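Local coordinates for oligopeptide-binding protein oppA (Lactococcus lactis, PDB 3DRF) that captures oligopeptides outside the cell, closing around them like a Venus fly-trap, and serves the OppABCDF ABC transporter in their uptake, at residues Q330-V342 and M530-M542. Sequence-based numbering, arbitrary orientation.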
ATOM      1  N   GLN A 330      16.910  -0.429 -21.786  1.00  9.71           N
ATOM      2  CA  GLN A 330      17.085  -1.424 -20.733  1.00  9.42           C
ATOM      3  C   GLN A 330      18.449  -1.359 -20.017  1.00  9.15           C
ATOM      4  O   GLN A 330      18.518  -1.457 -18.865  1.00  9.06           O
ATOM      5  CB  GLN A 330      16.841  -2.831 -21.292  1.00 10.04           C
ATOM      6  CG  GLN A 330      16.779  -3.915 -20.264  1.00 10.18           C
ATOM      7  CD  GLN A 330      16.212  -5.187 -20.882  1.00 11.92           C
ATOM      8  OE1 GLN A 330      16.236  -5.342 -22.090  1.00 13.78           O
ATOM      9  NE2 GLN A 330      15.848  -6.080 -20.111  1.00 12.07           N
ATOM     10  N   ASN A 331      19.527  -1.175 -20.756  1.00  9.00           N
ATOM     11  CA  ASN A 331      20.869  -1.052 -20.133  1.00  9.57           C
ATOM     12  C   ASN A 331      20.968   0.112 -19.163  1.00  8.73           C
ATOM     13  O   ASN A 331      21.638   0.028 -18.210  1.00  8.88           O
ATOM     14  CB  ASN A 331      21.951  -0.916 -21.226  1.00  9.94           C
ATOM     15  CG  ASN A 331      22.326  -2.262 -21.841  1.00 11.06           C
ATOM     16  OD1 ASN A 331      21.520  -3.099 -21.958  1.00 11.34           O
ATOM     17  ND2 ASN A 331      23.575  -2.427 -22.216  1.00 10.86           N
ATOM     18  N   VAL A 332      20.330   1.233 -19.524  1.00  8.10           N
ATOM     19  CA  VAL A 332      20.289   2.406 -18.621  1.00  7.60           C
ATOM     20  C   VAL A 332      19.564   2.114 -17.282  1.00  7.43           C
ATOM     21  O   VAL A 332      20.022   2.411 -16.265  1.00  7.58           O
ATOM     22  CB  VAL A 332      19.669   3.619 -19.353  1.00  7.79           C
ATOM     23  CG1 VAL A 332      19.583   4.850 -18.422  1.00  9.05           C
ATOM     24  CG2 VAL A 332      20.576   3.991 -20.576  1.00  7.89           C
ATOM     25  N   ARG A 333      18.398   1.512 -17.412  1.00  6.89           N
ATOM     26  CA  ARG A 333      17.592   1.117 -16.213  1.00  6.76           C
ATOM     27  C   ARG A 333      18.387   0.204 -15.281  1.00  6.62           C
ATOM     28  O   ARG A 333      18.426   0.388 -14.136  1.00  6.98           O
ATOM     29  CB  ARG A 333      16.264   0.391 -16.632  1.00  6.50           C
ATOM     30  CG  ARG A 333      15.334   1.370 -17.431  1.00  7.09           C
ATOM     31  CD  ARG A 333      13.885   0.828 -17.600  1.00  7.49           C
ATOM     32  NE  ARG A 333      13.839  -0.541 -18.176  1.00  6.88           N
ATOM     33  CZ  ARG A 333      13.725  -0.807 -19.474  1.00  7.49           C
ATOM     34  NH1 ARG A 333      13.708   0.162 -20.370  1.00  9.31           N
ATOM     35  NH2 ARG A 333      13.664  -2.060 -19.910  1.00  8.51           N
ATOM     36  N   GLN A 334      19.038  -0.792 -15.876  1.00  6.89           N
ATOM     37  CA  GLN A 334      19.833  -1.743 -15.107  1.00  7.30           C
ATOM     38  C   GLN A 334      21.057  -1.062 -14.464  1.00  7.20           C
ATOM     39  O   GLN A 334      21.327  -1.251 -13.310  1.00  7.62           O
ATOM     40  CB  GLN A 334      20.306  -2.895 -16.022  1.00  7.23           C
ATOM     41  CG  GLN A 334      19.138  -3.858 -16.487  1.00  7.53           C
ATOM     42  CD  GLN A 334      19.633  -4.921 -17.425  1.00  9.04           C
ATOM     43  OE1 GLN A 334      20.737  -4.867 -17.853  1.00 10.87           O
ATOM     44  NE2 GLN A 334      18.817  -5.911 -17.680  1.00  9.06           N
ATOM     45  N   ALA A 335      21.725  -0.211 -15.249  1.00  7.00           N
ATOM     46  CA  ALA A 335      22.958   0.466 -14.782  1.00  7.07           C
ATOM     47  C   ALA A 335      22.660   1.351 -13.546  1.00  7.40           C
ATOM     48  O   ALA A 335      23.366   1.357 -12.600  1.00  7.87           O
ATOM     49  CB  ALA A 335      23.638   1.300 -15.946  1.00  7.87           C
ATOM     50  N   ILE A 336      21.554   2.079 -13.636  1.00  7.51           N
ATOM     51  CA  ILE A 336      21.168   3.008 -12.562  1.00  7.89           C
ATOM     52  C   ILE A 336      20.858   2.205 -11.263  1.00  7.77           C
ATOM     53  O   ILE A 336      21.155   2.607 -10.208  1.00  7.36           O
ATOM     54  CB  ILE A 336      20.041   3.927 -13.059  1.00  7.65           C
ATOM     55  CG1 ILE A 336      20.623   4.918 -14.079  1.00  9.06           C
ATOM     56  CG2 ILE A 336      19.344   4.705 -11.860  1.00  8.24           C
ATOM     57  CD1 ILE A 336      19.553   5.777 -14.829  1.00  9.99           C
ATOM     58  N   GLY A 337      20.285   1.010 -11.435  1.00  7.60           N
ATOM     59  CA  GLY A 337      20.088   0.071 -10.314  1.00  7.58           C
ATOM     60  C   GLY A 337      21.403  -0.465  -9.712  1.00  8.07           C
ATOM     61  O   GLY A 337      21.589  -0.428  -8.563  1.00  8.31           O
ATOM     62  N   TYR A 338      22.320  -0.874 -10.594  1.00  7.64           N
ATOM     63  CA  TYR A 338      23.623  -1.413 -10.103  1.00  8.06           C
ATOM     64  C   TYR A 338      24.499  -0.360  -9.409  1.00  7.41           C
ATOM     65  O   TYR A 338      25.335  -0.691  -8.635  1.00  8.49           O
ATOM     66  CB  TYR A 338      24.428  -2.096 -11.232  1.00  8.34           C
ATOM     67  CG  TYR A 338      23.874  -3.457 -11.619  1.00  8.35           C
ATOM     68  CD1 TYR A 338      23.807  -4.487 -10.691  1.00 10.09           C
ATOM     69  CD2 TYR A 338      23.433  -3.711 -12.915  1.00  9.77           C
ATOM     70  CE1 TYR A 338      23.290  -5.759 -11.029  1.00  9.92           C
ATOM     71  CE2 TYR A 338      22.925  -4.973 -13.268  1.00 10.37           C
ATOM     72  CZ  TYR A 338      22.861  -5.978 -12.309  1.00 10.88           C
ATOM     73  OH  TYR A 338      22.363  -7.200 -12.672  1.00 12.61           O
ATOM     74  N   ALA A 339      24.294   0.891  -9.747  1.00  7.38           N
ATOM     75  CA  ALA A 339      25.172   1.989  -9.205  1.00  7.76           C
ATOM     76  C   ALA A 339      24.801   2.367  -7.754  1.00  7.43           C
ATOM     77  O   ALA A 339      25.572   2.917  -7.056  1.00  8.30           O
ATOM     78  CB  ALA A 339      25.038   3.212 -10.083  1.00  7.95           C
ATOM     79  N   ARG A 340      23.566   2.102  -7.320  1.00  7.46           N
ATOM     80  CA  ARG A 340      23.213   2.449  -5.926  1.00  7.55           C
ATOM     81  C   ARG A 340      23.980   1.560  -4.926  1.00  7.67           C
ATOM     82  O   ARG A 340      24.344   0.466  -5.205  1.00  8.35           O
ATOM     83  CB  ARG A 340      21.677   2.303  -5.633  1.00  7.32           C
ATOM     84  CG  ARG A 340      20.802   3.358  -6.373  1.00  7.47           C
ATOM     85  CD  ARG A 340      19.394   3.439  -5.736  1.00  7.62           C
ATOM     86  NE  ARG A 340      18.712   2.141  -5.799  1.00  7.32           N
ATOM     87  CZ  ARG A 340      17.547   1.924  -5.208  1.00  7.57           C
ATOM     88  NH1 ARG A 340      17.012   0.751  -5.289  1.00  8.15           N
ATOM     89  NH2 ARG A 340      16.957   2.903  -4.548  1.00  7.86           N
ATOM     90  N   ASN A 341      24.196   2.157  -3.747  1.00  8.31           N
ATOM     91  CA  ASN A 341      24.807   1.489  -2.625  1.00  8.11           C
ATOM     92  C   ASN A 341      23.824   1.288  -1.459  1.00  8.04           C
ATOM     93  O   ASN A 341      24.022   1.774  -0.388  1.00  8.25           O
ATOM     94  CB  ASN A 341      26.050   2.293  -2.147  1.00  8.49           C
ATOM     95  CG  ASN A 341      25.734   3.727  -1.796  1.00  8.31           C
ATOM     96  OD1 ASN A 341      24.801   4.287  -2.203  1.00  8.33           O
ATOM     97  ND2 ASN A 341      26.601   4.309  -0.985  1.00  9.53           N
ATOM     98  N   VAL A 342      22.785   0.501  -1.724  1.00  7.78           N
ATOM     99  CA  VAL A 342      21.698   0.360  -0.762  1.00  7.85           C
ATOM    100  C   VAL A 342      22.198  -0.325   0.532  1.00  8.19           C
ATOM    101  O   VAL A 342      21.811   0.047   1.583  1.00  7.34           O
ATOM    102  CB  VAL A 342      20.516  -0.435  -1.393  1.00  7.57           C
ATOM    103  CG1 VAL A 342      19.463  -0.678  -0.390  1.00  8.96           C
ATOM    104  CG2 VAL A 342      19.971   0.338  -2.589  1.00  8.54           C
ATOM    105  N   MET A 530      11.010  -9.243 -13.565  1.00  6.25           N
ATOM    106  CA  MET A 530      10.903  -7.844 -13.137  1.00  6.36           C
ATOM    107  C   MET A 530      12.316  -7.293 -12.937  1.00  6.59           C
ATOM    108  O   MET A 530      12.565  -6.210 -13.276  1.00  6.84           O
ATOM    109  CB  MET A 530      10.136  -7.764 -11.811  1.00  6.68           C
ATOM    110  CG  MET A 530       8.572  -7.922 -12.061  1.00  6.53           C
ATOM    111  SD  MET A 530       7.819  -6.442 -12.963  1.00  7.19           S
ATOM    112  CE  MET A 530       7.458  -5.329 -11.547  1.00  8.96           C
ATOM    113  N   ASN A 531      13.215  -8.081 -12.370  1.00  6.75           N
ATOM    114  CA  ASN A 531      14.612  -7.598 -12.171  1.00  6.25           C
ATOM    115  C   ASN A 531      15.342  -7.389 -13.534  1.00  7.09           C
ATOM    116  O   ASN A 531      16.043  -6.462 -13.696  1.00  7.53           O
ATOM    117  CB  ASN A 531      15.389  -8.599 -11.274  1.00  6.37           C
ATOM    118  CG  ASN A 531      15.067  -8.446  -9.791  1.00  6.81           C
ATOM    119  OD1 ASN A 531      14.398  -7.521  -9.383  1.00  9.34           O
ATOM    120  ND2 ASN A 531      15.535  -9.362  -9.014  1.00  7.77           N
ATOM    121  N   LYS A 532      15.122  -8.264 -14.499  1.00  6.77           N
ATOM    122  CA  LYS A 532      15.782  -8.137 -15.825  1.00  7.44           C
ATOM    123  C   LYS A 532      15.201  -6.973 -16.646  1.00  7.17           C
ATOM    124  O   LYS A 532      15.931  -6.222 -17.175  1.00  7.41           O
ATOM    125  CB  LYS A 532      15.686  -9.449 -16.605  1.00  8.10           C
ATOM    126  CG  LYS A 532      16.467  -9.341 -17.946  1.00 10.46           C
ATOM    127  CD  LYS A 532      16.505 -10.699 -18.655  1.00 13.07           C
ATOM    128  CE  LYS A 532      17.446 -10.614 -19.946  1.00 15.16           C
ATOM    129  NZ  LYS A 532      17.213 -11.757 -20.958  1.00 18.78           N
ATOM    130  N   LYS A 533      13.874  -6.843 -16.662  1.00  6.55           N
ATOM    131  CA  LYS A 533      13.238  -5.739 -17.370  1.00  7.23           C
ATOM    132  C   LYS A 533      13.620  -4.403 -16.699  1.00  7.30           C
ATOM    133  O   LYS A 533      13.775  -3.423 -17.353  1.00  7.26           O
ATOM    134  CB  LYS A 533      11.704  -5.892 -17.336  1.00  8.20           C
ATOM    135  CG  LYS A 533      11.105  -7.073 -18.162  1.00 10.41           C
ATOM    136  CD  LYS A 533      10.940  -6.816 -19.622  1.00 12.38           C
ATOM    137  CE  LYS A 533      10.290  -8.017 -20.356  1.00 12.35           C
ATOM    138  NZ  LYS A 533       9.916  -7.581 -21.827  1.00 13.10           N
ATOM    139  N   ALA A 534      13.674  -4.421 -15.383  1.00  6.33           N
ATOM    140  CA  ALA A 534      14.162  -3.291 -14.605  1.00  6.37           C
ATOM    141  C   ALA A 534      13.315  -2.029 -14.848  1.00  6.28           C
ATOM    142  O   ALA A 534      13.793  -0.941 -14.837  1.00  6.65           O
ATOM    143  CB  ALA A 534      15.671  -3.034 -14.932  1.00  6.66           C
ATOM    144  N   TYR A 535      12.012  -2.243 -14.985  1.00  5.99           N
ATOM    145  CA  TYR A 535      11.082  -1.118 -14.967  1.00  5.63           C
ATOM    146  C   TYR A 535      10.969  -0.519 -13.565  1.00  5.83           C
ATOM    147  O   TYR A 535      10.700   0.629 -13.453  1.00  6.32           O
ATOM    148  CB  TYR A 535       9.700  -1.583 -15.435  1.00  6.18           C
ATOM    149  CG  TYR A 535       9.640  -2.154 -16.867  1.00  6.43           C
ATOM    150  CD1 TYR A 535      10.346  -1.597 -17.926  1.00  6.28           C
ATOM    151  CD2 TYR A 535       8.844  -3.263 -17.157  1.00  6.82           C
ATOM    152  CE1 TYR A 535      10.235  -2.118 -19.219  1.00  6.90           C
ATOM    153  CE2 TYR A 535       8.744  -3.775 -18.443  1.00  6.74           C
ATOM    154  CZ  TYR A 535       9.416  -3.187 -19.444  1.00  7.01           C
ATOM    155  OH  TYR A 535       9.335  -3.628 -20.759  1.00  8.56           O
ATOM    156  N   VAL A 536      11.210  -1.364 -12.559  1.00  6.04           N
ATOM    157  CA  VAL A 536      11.362  -0.918 -11.169  1.00  7.00           C
ATOM    158  C   VAL A 536      12.546  -1.717 -10.602  1.00  6.84           C
ATOM    159  O   VAL A 536      12.867  -2.765 -11.099  1.00  7.32           O
ATOM    160  CB  VAL A 536      10.068  -1.171 -10.343  1.00  6.69           C
ATOM    161  CG1 VAL A 536       8.875  -0.366 -10.930  1.00  7.57           C
ATOM    162  CG2 VAL A 536       9.745  -2.686 -10.274  1.00  8.69           C
ATOM    163  N   ILE A 537      13.152  -1.159  -9.580  1.00  6.31           N
ATOM    164  CA  ILE A 537      14.284  -1.800  -8.904  1.00  6.81           C
ATOM    165  C   ILE A 537      13.907  -1.957  -7.398  1.00  7.05           C
ATOM    166  O   ILE A 537      13.635  -1.035  -6.725  1.00  7.32           O
ATOM    167  CB  ILE A 537      15.569  -0.914  -8.992  1.00  6.88           C
ATOM    168  CG1 ILE A 537      15.936  -0.500 -10.456  1.00  7.60           C
ATOM    169  CG2 ILE A 537      16.763  -1.613  -8.299  1.00  7.65           C
ATOM    170  CD1 ILE A 537      16.300  -1.692 -11.386  1.00  9.03           C
ATOM    171  N   PRO A 538      13.946  -3.205  -6.909  1.00  7.15           N
ATOM    172  CA  PRO A 538      13.607  -3.422  -5.484  1.00  7.20           C
ATOM    173  C   PRO A 538      14.654  -2.709  -4.619  1.00  6.84           C
ATOM    174  O   PRO A 538      15.805  -2.746  -4.926  1.00  8.79           O
ATOM    175  CB  PRO A 538      13.727  -4.937  -5.297  1.00  7.70           C
ATOM    176  CG  PRO A 538      13.613  -5.511  -6.712  1.00  8.09           C
ATOM    177  CD  PRO A 538      14.262  -4.484  -7.596  1.00  8.06           C
ATOM    178  N   THR A 539      14.248  -2.122  -3.534  1.00  6.58           N
ATOM    179  CA  THR A 539      15.184  -1.397  -2.624  1.00  6.89           C
ATOM    180  C   THR A 539      15.386  -2.172  -1.299  1.00  7.08           C
ATOM    181  O   THR A 539      16.361  -2.791  -1.107  1.00  7.26           O
ATOM    182  CB  THR A 539      14.723   0.079  -2.443  1.00  6.82           C
ATOM    183  OG1 THR A 539      14.593   0.641  -3.749  1.00  7.45           O
ATOM    184  CG2 THR A 539      15.793   0.861  -1.651  1.00  8.24           C
ATOM    185  N   ASN A 540      14.403  -2.079  -0.419  1.00  7.17           N
ATOM    186  CA  ASN A 540      14.461  -2.722   0.926  1.00  7.67           C
ATOM    187  C   ASN A 540      13.249  -3.580   1.349  1.00  7.69           C
ATOM    188  O   ASN A 540      12.118  -3.339   0.991  1.00  7.95           O
ATOM    189  CB  ASN A 540      14.627  -1.667   2.017  1.00  8.26           C
ATOM    190  CG  ASN A 540      16.023  -1.081   2.077  1.00 10.08           C
ATOM    191  OD1 ASN A 540      16.177   0.089   2.211  1.00 15.41           O
ATOM    192  ND2 ASN A 540      16.953  -1.876   2.000  1.00  8.79           N
ATOM    193  N   PHE A 541      13.580  -4.596   2.137  1.00  7.42           N
ATOM    194  CA  PHE A 541      12.670  -5.271   3.049  1.00  7.83           C
ATOM    195  C   PHE A 541      12.943  -4.684   4.440  1.00  8.09           C
ATOM    196  O   PHE A 541      13.976  -4.119   4.676  1.00  8.67           O
ATOM    197  CB  PHE A 541      12.938  -6.780   3.075  1.00  8.56           C
ATOM    198  CG  PHE A 541      12.848  -7.485   1.709  1.00  9.33           C
ATOM    199  CD1 PHE A 541      11.842  -7.211   0.765  1.00  9.92           C
ATOM    200  CD2 PHE A 541      13.731  -8.460   1.422  1.00 10.33           C
ATOM    201  CE1 PHE A 541      11.802  -7.934  -0.444  1.00 10.80           C
ATOM    202  CE2 PHE A 541      13.656  -9.151   0.246  1.00 11.03           C
ATOM    203  CZ  PHE A 541      12.701  -8.871  -0.674  1.00 10.96           C
ATOM    204  N   MET A 542      11.984  -4.871   5.333  1.00  9.36           N
ATOM    205  CA  MET A 542      12.073  -4.270   6.661  1.00 11.08           C
ATOM    206  C   MET A 542      11.394  -5.079   7.748  1.00 10.67           C
ATOM    207  O   MET A 542      10.541  -5.891   7.496  1.00 10.27           O
ATOM    208  CB  MET A 542      11.405  -2.861   6.632  1.00 13.15           C
ATOM    209  CG  MET A 542      11.975  -1.783   7.557  1.00 17.62           C
ATOM    210  SD  MET A 542      11.450  -0.199   6.868  1.00 24.31           S
ATOM    211  CE  MET A 542       9.709  -0.393   6.892  1.00 22.53           C
TER
HETATM  212  O   HOH W   1      13.971   3.223  -3.498  1.00 10.36           O
HETATM  213  O   HOH W   2      18.483  -2.260  -4.959  1.00 11.94           O
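Arg333 grips the carbonyl oxygen of Lys533 side-on, a worked example of how side chains from one helix can satisfy the last carbonyls of another. Its NE and NH2 lie 3.0 and 2.9 Å from Lys533 O, which sits in the guanidinium plane, and NH1 bonds Leu327 O, just before the helix. A bend at chi3 (-53°) turns the group back to Lys533 O, while Tyr535 CE1 rests over one face, 3.5 Å from NH2, the guanidinium and phenol ring planes 39° apart. One residue earlier, Lys532 O accepts the side-chain N-H groups of two glutamines: Gln334 NE2 approaches in the carbonyl plane on a lone pair, whereas Gln330 NE2 comes from above that plane, each at 2.9 Å. Helix 516-533 ends here, where Ala534 adopts positive phi and sets its CB against Arg333 CB (3.9 Å). The chain then enters strand 536-549, which pairs antiparallel with strand 292-307 in a mixed sheet of this periplasmic-binding-protein fold, and helix 330-339 packs across that helix-to-strand turn. Ile537 lies against Gly337, CG1 to CA 4.2 Å. Beyond it, Arg340 NH1 bonds Thr539 OG1 at 2.9 Å, nearly straight (165°), and a water bridges NH2 to the same hydroxyl. Thr539 and Asn540 form a classic beta bulge opposite Ser303. A methionine in place of Arg333 would probably cost Lys533 O both of these donors and take the NH1 bond from Leu327 O. In the outer shell, Asp498 binds both Tyr535 OH and Lys533 NZ.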